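Local coordinates for protein PKS (Streptomyces albus, PDB 4OQJ) that probably acts as the ketosynthase of a polyketide synthase module, joining acyl units by carbon-carbon bond formation in the biosynthesis of the antibiotic oxazolomycin, at residues Val499-Ala504 with Glu687-Val692. Numbering follows the deposited sequence.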
loop_
_atom_site.group_PDB
_atom_site.type_symbol
_atom_site.label_atom_id
_atom_site.label_comp_id
_atom_site.label_asym_id
_atom_site.label_seq_id
_atom_site.Cartn_x
_atom_site.Cartn_y
_atom_site.Cartn_z
ATOM N N VAL A 499 3.009 26.367 24.388
ATOM C CA VAL A 499 2.534 25.338 25.301
ATOM C C VAL A 499 1.008 25.415 25.404
ATOM O O VAL A 499 0.320 24.391 25.307
ATOM C CB VAL A 499 3.172 25.479 26.687
ATOM C CG1 VAL A 499 2.510 24.558 27.692
ATOM C CG2 VAL A 499 4.662 25.171 26.619
ATOM N N ALA A 500 0.484 26.630 25.570
ATOM C CA ALA A 500 -0.957 26.833 25.714
ATOM C C ALA A 500 -1.685 26.425 24.453
ATOM O O ALA A 500 -2.708 25.760 24.524
ATOM C CB ALA A 500 -1.276 28.288 26.050
ATOM N N GLN A 501 -1.157 26.836 23.304
ATOM C CA GLN A 501 -1.785 26.538 22.021
ATOM C C GLN A 501 -1.798 25.043 21.744
ATOM O O GLN A 501 -2.819 24.474 21.338
ATOM C CB GLN A 501 -1.054 27.257 20.888
ATOM C CG GLN A 501 -1.229 28.786 20.890
ATOM C CD GLN A 501 -0.216 29.496 19.992
ATOM O OE1 GLN A 501 0.841 28.946 19.664
ATOM N NE2 GLN A 501 -0.542 30.715 19.581
ATOM N N THR A 502 -0.657 24.404 21.961
ATOM C CA THR A 502 -0.533 22.978 21.689
ATOM C C THR A 502 -1.524 22.202 22.553
ATOM O O THR A 502 -2.203 21.301 22.082
ATOM C CB THR A 502 0.881 22.492 21.951
ATOM O OG1 THR A 502 1.781 23.221 21.110
ATOM C CG2 THR A 502 1.012 20.987 21.675
ATOM N N LEU A 503 -1.619 22.581 23.819
ATOM C CA LEU A 503 -2.499 21.890 24.748
ATOM C C LEU A 503 -3.977 22.069 24.384
ATOM O O LEU A 503 -4.769 21.146 24.554
ATOM C CB LEU A 503 -2.248 22.387 26.162
ATOM C CG LEU A 503 -0.952 21.943 26.856
ATOM C CD1 LEU A 503 -0.793 22.710 28.161
ATOM C CD2 LEU A 503 -0.943 20.445 27.125
ATOM N N ALA A 504 -4.337 23.264 23.910
ATOM C CA ALA A 504 -5.717 23.606 23.599
ATOM C C ALA A 504 -6.175 23.012 22.277
ATOM O O ALA A 504 -7.323 22.599 22.144
ATOM C CB ALA A 504 -5.891 25.142 23.563
ATOM N N GLU A 687 -3.569 35.105 16.332
ATOM C CA GLU A 687 -2.144 34.935 16.568
ATOM C C GLU A 687 -1.587 33.755 15.781
ATOM O O GLU A 687 -2.324 32.841 15.418
ATOM C CB GLU A 687 -1.864 34.754 18.066
ATOM C CG GLU A 687 -2.746 33.724 18.770
ATOM C CD GLU A 687 -2.482 33.660 20.269
ATOM O OE1 GLU A 687 -1.556 34.357 20.743
ATOM O OE2 GLU A 687 -3.200 32.919 20.972
ATOM N N PRO A 688 -0.282 33.795 15.476
ATOM C CA PRO A 688 0.360 32.625 14.878
ATOM C C PRO A 688 0.485 31.497 15.895
ATOM O O PRO A 688 0.948 31.712 17.013
ATOM C CB PRO A 688 1.734 33.151 14.461
ATOM C CG PRO A 688 2.001 34.274 15.395
ATOM C CD PRO A 688 0.666 34.908 15.655
ATOM N N VAL A 689 0.047 30.308 15.503
ATOM C CA VAL A 689 0.121 29.133 16.355
ATOM C C VAL A 689 1.451 28.410 16.118
ATOM O O VAL A 689 1.888 28.278 14.980
ATOM C CB VAL A 689 -1.059 28.185 16.069
ATOM C CG1 VAL A 689 -0.899 26.873 16.811
ATOM C CG2 VAL A 689 -2.376 28.867 16.429
ATOM N N ARG A 690 2.093 27.969 17.195
ATOM C CA ARG A 690 3.282 27.132 17.094
ATOM C C ARG A 690 3.076 25.853 17.894
ATOM O O ARG A 690 2.976 25.892 19.116
ATOM C CB ARG A 690 4.515 27.874 17.608
ATOM C CG ARG A 690 4.878 29.099 16.809
ATOM C CD ARG A 690 5.625 28.741 15.539
ATOM N NE ARG A 690 6.075 29.942 14.843
ATOM C CZ ARG A 690 5.307 30.679 14.044
ATOM N NH1 ARG A 690 5.808 31.759 13.463
ATOM N NH2 ARG A 690 4.039 30.341 13.822
ATOM N N ARG A 691 2.982 24.724 17.203
ATOM C CA ARG A 691 2.834 23.435 17.869
ATOM C C ARG A 691 4.191 22.884 18.297
ATOM O O ARG A 691 5.135 22.878 17.506
ATOM C CB ARG A 691 2.136 22.438 16.941
ATOM C CG ARG A 691 0.672 22.711 16.816
ATOM C CD ARG A 691 0.066 21.905 15.718
ATOM N NE ARG A 691 -1.386 22.001 15.729
ATOM C CZ ARG A 691 -2.073 23.023 15.229
ATOM N NH1 ARG A 691 -1.448 24.062 14.688
ATOM N NH2 ARG A 691 -3.392 23.001 15.284
ATOM N N VAL A 692 4.291 22.409 19.538
ATOM C CA VAL A 692 5.577 21.919 20.056
ATOM C C VAL A 692 5.396 20.593 20.784
ATOM O O VAL A 692 4.317 20.332 21.336
ATOM C CB VAL A 692 6.233 22.938 21.014
ATOM C CG1 VAL A 692 6.508 24.252 20.291
ATOM C CG2 VAL A 692 5.339 23.205 22.237
#
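With CG anti to its carbonyl carbon (chi1 -69°) and the chain extended beyond (chi2 165°), Q501 carries its amide off helix 496-505 to the backbone of V689. Glutamine suits this place because one flat group both accepts and donates: R690 N lies 2.9 Å from Q501 OE1, its N-H nearly straight at 168° but coming from above the amide's carbonyl plane, and Q501 NE2 gives a hydrogen to P688 O at 3.1 Å, again from above that carbonyl's plane. The two bonds bracket V689, whose CA lies 3.7 Å from Q501 CD, and limit rotation of the amide. E687 meets Q501 tip to tip, the carboxylate nearly perpendicular to the amide; its OE1 forms a salt bridge with R465 and its OE2 a hydrogen bond with H684 ND1. The extended loop 687-692 joins a helix of the ketoacyl-synthetase C-terminal extension to the ketosynthase, R691 bonding T277 OG1 through O and G122 O through NE, consistent with the linker that wraps back over the ketosynthase in modular synthases. T502 has a short side chain, fitting where the loop comes closest. V692 N lies 3.1 Å from T502 OG1, its acceptor, which is also hydrogen-bonded to A498 O, while T502 CG2 rests 3.4 Å from V692 O.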